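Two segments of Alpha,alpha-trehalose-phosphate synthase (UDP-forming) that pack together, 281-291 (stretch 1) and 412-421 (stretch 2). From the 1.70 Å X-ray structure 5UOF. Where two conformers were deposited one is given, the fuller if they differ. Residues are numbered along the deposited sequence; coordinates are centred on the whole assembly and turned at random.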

# COMPACT_ATOMS: atom_id res chain seq x y z
N VAL A 281 6.40 13.01 12.61
CA VAL A 281 7.82 13.27 12.46
C VAL A 281 8.06 14.12 11.22
O VAL A 281 8.80 15.12 11.26
CB VAL A 281 8.63 11.96 12.38
CG1 VAL A 281 10.06 12.26 11.92
CG2 VAL A 281 8.62 11.27 13.74
N GLU A 282 7.45 13.72 10.11
CA GLU A 282 7.56 14.48 8.87
C GLU A 282 7.04 15.89 9.06
O GLU A 282 7.62 16.85 8.55
CB GLU A 282 6.80 13.78 7.74
CG GLU A 282 7.42 12.47 7.27
CD GLU A 282 7.00 11.26 8.10
OE1 GLU A 282 7.32 10.13 7.69
OE2 GLU A 282 6.37 11.44 9.16
N ARG A 283 5.93 16.03 9.78
CA ARG A 283 5.36 17.34 10.08
C ARG A 283 6.40 18.26 10.71
O ARG A 283 6.62 19.39 10.26
CB ARG A 283 4.15 17.13 11.01
CG ARG A 283 3.16 18.29 11.10
CD ARG A 283 2.10 18.21 10.01
NE ARG A 283 1.38 16.93 10.04
CZ ARG A 283 0.27 16.70 10.73
NH1 ARG A 283 -0.26 17.65 11.48
NH2 ARG A 283 -0.29 15.49 10.69
N PHE A 284 7.05 17.77 11.77
CA PHE A 284 8.04 18.58 12.47
C PHE A 284 9.25 18.84 11.58
O PHE A 284 9.79 19.95 11.58
CB PHE A 284 8.51 17.88 13.74
CG PHE A 284 7.50 17.87 14.87
CD1 PHE A 284 6.19 18.26 14.67
CD2 PHE A 284 7.90 17.47 16.13
CE1 PHE A 284 5.27 18.23 15.73
CE2 PHE A 284 6.99 17.44 17.19
CZ PHE A 284 5.68 17.83 16.98
N GLN A 285 9.71 17.82 10.86
CA GLN A 285 10.95 17.97 10.10
C GLN A 285 10.78 18.94 8.94
O GLN A 285 11.74 19.61 8.55
CB GLN A 285 11.43 16.61 9.58
CG GLN A 285 11.94 15.70 10.71
CD GLN A 285 12.53 14.40 10.19
OE1 GLN A 285 12.44 14.10 9.01
NE2 GLN A 285 13.14 13.63 11.09
N ALA A 286 9.59 19.01 8.36
CA ALA A 286 9.38 19.99 7.29
C ALA A 286 9.38 21.41 7.84
O ALA A 286 9.83 22.33 7.16
CB ALA A 286 8.08 19.70 6.55
N PHE A 287 8.87 21.61 9.06
CA PHE A 287 8.96 22.92 9.69
C PHE A 287 10.42 23.28 9.95
O PHE A 287 10.84 24.42 9.73
CB PHE A 287 8.15 22.93 10.98
CG PHE A 287 8.08 24.27 11.67
CD1 PHE A 287 7.40 25.32 11.09
CD2 PHE A 287 8.70 24.46 12.90
CE1 PHE A 287 7.34 26.57 11.73
CE2 PHE A 287 8.63 25.69 13.54
CZ PHE A 287 7.96 26.74 12.96
N GLU A 288 11.19 22.31 10.44
CA GLU A 288 12.63 22.51 10.62
C GLU A 288 13.29 22.91 9.31
O GLU A 288 14.08 23.85 9.27
CB GLU A 288 13.25 21.22 11.16
CG GLU A 288 14.76 21.27 11.27
CD GLU A 288 15.38 19.89 11.50
OE1 GLU A 288 14.65 18.87 11.38
OE2 GLU A 288 16.59 19.84 11.79
N ARG A 289 12.97 22.19 8.23
CA ARG A 289 13.57 22.46 6.93
C ARG A 289 13.20 23.86 6.46
O ARG A 289 14.03 24.57 5.89
CB ARG A 289 13.11 21.41 5.92
CG ARG A 289 13.76 21.51 4.56
CD ARG A 289 13.58 20.21 3.76
NE ARG A 289 14.27 19.07 4.37
CZ ARG A 289 14.43 17.89 3.78
NH1 ARG A 289 13.96 17.68 2.56
NH2 ARG A 289 15.07 16.91 4.40
N MET A 290 11.96 24.29 6.69
CA MET A 290 11.59 25.65 6.31
C MET A 290 12.43 26.68 7.05
O MET A 290 12.91 27.65 6.46
CB MET A 290 10.10 25.88 6.55
CG MET A 290 9.59 27.12 5.85
SD MET A 290 8.30 27.90 6.83
CE MET A 290 9.27 28.54 8.20
N LEU A 291 12.63 26.48 8.36
CA LEU A 291 13.42 27.43 9.14
C LEU A 291 14.87 27.46 8.69
O LEU A 291 15.52 28.51 8.77
CB LEU A 291 13.34 27.09 10.62
CG LEU A 291 11.97 27.23 11.29
CD1 LEU A 291 12.08 26.72 12.71
CD2 LEU A 291 11.50 28.69 11.25
N ASN A 412 2.40 16.55 -0.80
CA ASN A 412 2.70 15.15 -0.55
C ASN A 412 3.58 15.09 0.69
O ASN A 412 4.73 15.55 0.64
CB ASN A 412 3.41 14.54 -1.76
CG ASN A 412 3.63 13.04 -1.62
OD1 ASN A 412 3.84 12.54 -0.53
ND2 ASN A 412 3.62 12.33 -2.75
N PRO A 413 3.10 14.56 1.81
CA PRO A 413 3.90 14.61 3.05
C PRO A 413 5.16 13.76 3.02
O PRO A 413 6.01 13.92 3.90
CB PRO A 413 2.91 14.12 4.13
CG PRO A 413 1.94 13.27 3.38
CD PRO A 413 1.81 13.88 2.00
N TYR A 414 5.31 12.88 2.03
CA TYR A 414 6.57 12.16 1.82
C TYR A 414 7.62 13.02 1.15
O TYR A 414 8.74 12.55 0.94
CB TYR A 414 6.32 10.91 1.00
CG TYR A 414 5.43 9.94 1.75
CD1 TYR A 414 5.97 9.05 2.67
CD2 TYR A 414 4.06 9.94 1.56
CE1 TYR A 414 5.17 8.16 3.36
CE2 TYR A 414 3.24 9.05 2.25
CZ TYR A 414 3.80 8.17 3.15
OH TYR A 414 3.02 7.28 3.84
N ASP A 415 7.29 14.25 0.80
CA ASP A 415 8.22 15.19 0.18
C ASP A 415 8.41 16.33 1.17
O ASP A 415 7.68 17.32 1.13
CB ASP A 415 7.65 15.64 -1.15
CG ASP A 415 8.60 16.51 -1.95
OD1 ASP A 415 9.63 16.97 -1.39
OD2 ASP A 415 8.32 16.72 -3.14
N LEU A 416 9.38 16.18 2.08
CA LEU A 416 9.56 17.18 3.13
C LEU A 416 9.86 18.55 2.56
O LEU A 416 9.41 19.57 3.10
CB LEU A 416 10.68 16.76 4.09
CG LEU A 416 10.50 15.41 4.79
CD1 LEU A 416 11.68 15.14 5.71
CD2 LEU A 416 9.20 15.40 5.56
N SER A 417 10.63 18.61 1.47
CA SER A 417 10.95 19.90 0.89
C SER A 417 9.70 20.56 0.30
O SER A 417 9.54 21.78 0.41
CB SER A 417 12.03 19.76 -0.17
OG SER A 417 13.26 19.45 0.46
N GLN A 418 8.81 19.79 -0.32
CA GLN A 418 7.57 20.40 -0.79
C GLN A 418 6.76 20.94 0.39
O GLN A 418 6.20 22.04 0.31
CB GLN A 418 6.72 19.42 -1.60
CG GLN A 418 5.40 20.06 -2.05
CD GLN A 418 4.39 19.09 -2.64
OE1 GLN A 418 4.36 17.92 -2.28
NE2 GLN A 418 3.56 19.57 -3.56
N MET A 419 6.71 20.19 1.49
CA MET A 419 5.98 20.67 2.66
C MET A 419 6.61 21.94 3.22
O MET A 419 5.89 22.89 3.57
CB MET A 419 5.91 19.59 3.74
CG MET A 419 5.03 18.43 3.32
SD MET A 419 3.95 17.89 4.68
CE MET A 419 5.15 17.14 5.78
N ALA A 420 7.94 21.97 3.32
CA ALA A 420 8.61 23.18 3.78
C ALA A 420 8.31 24.37 2.88
O ALA A 420 8.04 25.48 3.37
CB ALA A 420 10.12 22.94 3.88
N ASP A 421 8.37 24.16 1.56
CA ASP A 421 8.07 25.25 0.63
C ASP A 421 6.63 25.73 0.79
O ASP A 421 6.35 26.92 0.67
CB ASP A 421 8.31 24.80 -0.82
CG ASP A 421 9.78 24.55 -1.14
OD1 ASP A 421 10.68 24.99 -0.39
OD2 ASP A 421 10.03 23.91 -2.19

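Two helices cross here at 63°, their axes approaching to 7.9 Å, and small side chains make so close an approach possible. The contact buries 533 Å², both sides summed, and Leu416 is the residue most covered, at 98 Å². Ala286 and Ala420 both point toward the opposing stretch, and each ends at its methyl group, so backbone can come near. Ala420 CB lies 3.3 Å from Ala286 O, an oxygen already accepting from Met290 N within its own helix, while Ala286 CB rests 3.6 Å from Met419 CB and 3.7 Å from Leu416 O. Where Met290 and Ala420 meet, their CA atoms are 4.6 Å apart and their CB atoms 4.0 Å. Met290 begins toward the partner, but the end of its side chain leads away, so that CG makes the closest approach, 3.4 Å from Ala420 O.

Longer side chains fill the space towards the start of stretch 1. Leu416, in the common m,t rotamer, spreads its branches along the first helix: CD2 packs 3.6 Å from Glu282 CB and CD1 lies 3.5 Å from Gln285 OE1. Glu282 thus contributes aliphatic carbon to the contact, though its residue type is acidic. Met419, unbranched and flexible, takes chi1 m, an off-well chi2 of -137° and chi3 m, which carries CE to 3.7 Å from Glu282 O.

Arg289 supplies the single hydrogen bond between the stretches. Its first two torsions are t, extending the chain, and chi3 at m turns it so that NH1 donates to Ser417 OG at 2.8 Å. The serine, with chi1 m, meets the guanidinium near its plane, where N-H groups point, while Leu416 CB covers one face, 3.7 Å from NH1. Arginine suits this partly exposed position because it combines a long aliphatic stem with a flat polar end.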